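Local coordinates for MAGE domain-containing protein (Xenopus laevis, PDB 7DG2) that probably serves as the Nse3 subunit of the Smc5/6 complex, pairing with Nse1 to bind and shape Nse4, at residues I77-L82 with F178-K183. Sequence-based numbering, arbitrary orientation.
Sequences ILTNKL and FKETSK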
ATOM      1  N   ILE B  77       6.983  15.959  -1.850  1.00 13.99           N
ATOM      2  CA  ILE B  77       6.859  14.514  -1.695  1.00 12.78           C
ATOM      3  C   ILE B  77       6.890  14.208  -0.202  1.00 13.75           C
ATOM      4  O   ILE B  77       7.168  15.074   0.628  1.00 14.08           O
ATOM      5  CB  ILE B  77       7.966  13.729  -2.429  1.00 14.04           C
ATOM      6  CG1 ILE B  77       9.333  14.009  -1.800  1.00 16.11           C
ATOM      7  CG2 ILE B  77       7.976  14.039  -3.925  1.00 16.36           C
ATOM      8  CD1 ILE B  77      10.428  13.079  -2.330  1.00 17.93           C
ATOM      9  N   LEU B  78       6.620  12.944   0.135  1.00 12.03           N
ATOM     10  CA  LEU B  78       6.731  12.460   1.506  1.00 12.94           C
ATOM     11  C   LEU B  78       7.876  11.457   1.564  1.00 13.95           C
ATOM     12  O   LEU B  78       7.894  10.502   0.787  1.00 15.70           O
ATOM     13  CB  LEU B  78       5.420  11.795   1.960  1.00 13.66           C
ATOM     14  CG  LEU B  78       4.176  12.679   2.027  1.00 14.20           C
ATOM     15  CD1 LEU B  78       2.959  11.817   2.362  1.00 15.23           C
ATOM     16  CD2 LEU B  78       4.354  13.790   3.059  1.00 17.57           C
ATOM     17  N   THR B  79       8.832  11.673   2.471  1.00 13.23           N
ATOM     18  CA  THR B  79       9.932  10.731   2.676  1.00 15.07           C
ATOM     19  C   THR B  79       9.885  10.198   4.103  1.00 15.62           C
ATOM     20  O   THR B  79       9.176  10.719   4.970  1.00 15.05           O
ATOM     21  CB  THR B  79      11.304  11.374   2.408  1.00 16.72           C
ATOM     22  OG1 THR B  79      11.533  12.412   3.363  1.00 16.88           O
ATOM     23  CG2 THR B  79      11.364  11.952   0.992  1.00 18.83           C
ATOM     24  N   ASN B  80      10.657   9.140   4.351  1.00 14.89           N
ATOM     25  CA  ASN B  80      10.568   8.427   5.617  1.00 15.15           C
ATOM     26  C   ASN B  80      11.605   8.963   6.598  1.00 17.25           C
ATOM     27  O   ASN B  80      12.782   9.108   6.251  1.00 17.39           O
ATOM     28  CB  ASN B  80      10.772   6.929   5.392  1.00 14.82           C
ATOM     29  CG  ASN B  80      10.063   6.092   6.424  1.00 15.21           C
ATOM     30  OD1 ASN B  80       9.988   6.469   7.599  1.00 16.27           O
ATOM     31  ND2 ASN B  80       9.507   4.961   5.988  1.00 15.92           N
ATOM     32  N   LYS B  81      11.158   9.280   7.810  1.00 13.19           N
ATOM     33  CA  LYS B  81      12.092   9.678   8.864  1.00 15.22           C
ATOM     34  C   LYS B  81      12.680   8.479   9.588  1.00 21.04           C
ATOM     35  O   LYS B  81      13.645   8.640  10.355  1.00 22.94           O
ATOM     36  CB  LYS B  81      11.395  10.593   9.867  1.00 17.33           C
ATOM     37  CG  LYS B  81      10.838  11.880   9.248  1.00 20.05           C
ATOM     38  CD  LYS B  81      10.067  12.712  10.278  1.00 21.15           C
ATOM     39  CE  LYS B  81      10.997  13.374  11.311  1.00 26.81           C
ATOM     40  NZ  LYS B  81      11.829  14.462  10.694  1.00 27.74           N
ATOM     41  N   LEU B  82      12.133   7.293   9.366  1.00 18.07           N
ATOM     42  CA  LEU B  82      12.610   6.077  10.008  1.00 17.68           C
ATOM     43  C   LEU B  82      13.501   5.303   9.045  1.00 22.23           C
ATOM     44  O   LEU B  82      13.199   5.188   7.853  1.00 24.33           O
ATOM     45  CB  LEU B  82      11.450   5.178  10.446  1.00 18.03           C
ATOM     46  CG  LEU B  82      10.296   5.751  11.273  1.00 17.93           C
ATOM     47  CD1 LEU B  82       9.351   4.620  11.691  1.00 17.20           C
ATOM     48  CD2 LEU B  82      10.808   6.494  12.500  1.00 21.50           C
ATOM     49  N   PHE B 178      17.015  11.932  -5.636  1.00 18.01           N
ATOM     50  CA  PHE B 178      17.955  12.653  -4.785  1.00 18.31           C
ATOM     51  C   PHE B 178      17.429  12.856  -3.376  1.00 20.28           C
ATOM     52  O   PHE B 178      18.236  13.043  -2.458  1.00 20.75           O
ATOM     53  CB  PHE B 178      18.311  14.007  -5.400  1.00 17.97           C
ATOM     54  CG  PHE B 178      19.313  13.907  -6.510  1.00 20.90           C
ATOM     55  CD1 PHE B 178      20.634  13.585  -6.231  1.00 25.71           C
ATOM     56  CD2 PHE B 178      18.936  14.118  -7.823  1.00 23.37           C
ATOM     57  CE1 PHE B 178      21.568  13.480  -7.250  1.00 26.83           C
ATOM     58  CE2 PHE B 178      19.860  14.019  -8.841  1.00 27.79           C
ATOM     59  CZ  PHE B 178      21.178  13.696  -8.555  1.00 26.84           C
ATOM     60  N   LYS B 179      16.103  12.815  -3.177  1.00 18.97           N
ATOM     61  CA  LYS B 179      15.533  12.965  -1.842  1.00 19.79           C
ATOM     62  C   LYS B 179      15.322  11.636  -1.129  1.00 19.78           C
ATOM     63  O   LYS B 179      15.421  11.582   0.102  1.00 24.09           O
ATOM     64  CB  LYS B 179      14.195  13.711  -1.912  1.00 20.61           C
ATOM     65  CG  LYS B 179      14.307  15.127  -2.420  1.00 25.07           C
ATOM     66  CD  LYS B 179      15.168  15.978  -1.527  1.00 26.56           C
ATOM     67  CE  LYS B 179      15.279  17.398  -2.069  1.00 30.34           C
ATOM     68  NZ  LYS B 179      16.086  18.261  -1.156  1.00 35.43           N
ATOM     69  N   GLU B 180      15.054  10.556  -1.859  1.00 17.04           N
ATOM     70  CA  GLU B 180      14.805   9.279  -1.209  1.00 17.56           C
ATOM     71  C   GLU B 180      16.063   8.442  -1.038  1.00 20.47           C
ATOM     72  O   GLU B 180      16.117   7.613  -0.122  1.00 19.52           O
ATOM     73  CB  GLU B 180      13.754   8.480  -1.982  1.00 18.81           C
ATOM     74  CG  GLU B 180      12.338   9.068  -1.850  1.00 18.70           C
ATOM     75  CD  GLU B 180      11.256   8.171  -2.421  1.00 18.45           C
ATOM     76  OE1 GLU B 180      11.569   7.066  -2.927  1.00 17.50           O
ATOM     77  OE2 GLU B 180      10.077   8.568  -2.342  1.00 21.19           O
ATOM     78  N   THR B 181      17.080   8.637  -1.871  1.00 17.74           N
ATOM     79  CA  THR B 181      18.350   7.928  -1.687  1.00 17.49           C
ATOM     80  C   THR B 181      19.475   8.946  -1.879  1.00 19.39           C
ATOM     81  O   THR B 181      19.274  10.160  -1.781  1.00 19.29           O
ATOM     82  CB  THR B 181      18.415   6.684  -2.607  1.00 19.69           C
ATOM     83  OG1 THR B 181      19.520   5.848  -2.227  1.00 18.84           O
ATOM     84  CG2 THR B 181      18.544   7.055  -4.090  1.00 19.47           C
ATOM     85  N   SER B 182      20.694   8.463  -2.101  1.00 17.78           N
ATOM     86  CA  SER B 182      21.832   9.352  -2.265  1.00 20.04           C
ATOM     87  C   SER B 182      22.863   8.644  -3.126  1.00 17.71           C
ATOM     88  O   SER B 182      22.832   7.426  -3.287  1.00 16.33           O
ATOM     89  CB  SER B 182      22.456   9.735  -0.919  1.00 18.57           C
ATOM     90  OG  SER B 182      23.198   8.648  -0.372  1.00 20.41           O
ATOM     91  N   LYS B 183      23.801   9.421  -3.661  1.00 19.67           N
ATOM     92  CA  LYS B 183      24.876   8.795  -4.424  1.00 18.41           C
ATOM     93  C   LYS B 183      25.663   7.805  -3.571  1.00 17.54           C
ATOM     94  O   LYS B 183      26.005   6.714  -4.040  1.00 18.21           O
ATOM     95  CB  LYS B 183      25.803   9.865  -5.001  1.00 19.64           C
ATOM     96  CG  LYS B 183      25.187  10.673  -6.137  1.00 21.19           C
ATOM     97  CD  LYS B 183      26.180  11.723  -6.612  1.00 20.50           C
ATOM     98  CE  LYS B 183      25.658  12.485  -7.813  1.00 22.13           C
ATOM     99  NZ  LYS B 183      26.638  13.556  -8.228  1.00 25.00           N
TER
HETATM  100  O   HOH W   1       8.308   8.062  -0.374  1.00 15.13           O
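Glu180 reaches from the last turn of helix 175-180 to the strand of Thr79. Its CB makes no contact with residues 77-82. CG, anti to the carbonyl carbon (chi1 -71°), packs against the methyl of Thr79, 4.2 Å from Glu180 CG to Thr79 CG2. Beyond CG the chain is extended (chi2 -171°), setting CD farther from that methyl. Glu180 OE2 lies 4.3 Å from Leu78 O, and a water bridges them. This water sits 2.7 Å from each of Glu180 OE2 and Leu78 O. The same OE2 forms a salt bridge with Arg176, while OE1 is hydrogen-bonded to Tyr155 OH; this buried carboxylate is thus gripped at both oxygens. Next to this pair, Ile77 CD1 meets Lys179 CB (3.8 Å), the side chains crossing at a slant, and the lysine chain then bends at chi2 and leads away. Thr79 CG2 also meets Lys179 O, at 4.2 Å, whereas its OG1 hydrogen-bonds Glu67 OE2. Van der Waals contacts and one water thus link strand 75-80, the middle of its three-stranded antiparallel sheet, to helix 175-180, which follows strand 169-173 of a second such sheet, consistent with the interface between the two winged-helix units of a MAGE domain. Strand 64-70 flanks the contact through Ile69 and Glu67, and the Nse4 chain packs on Leu78 and Glu180.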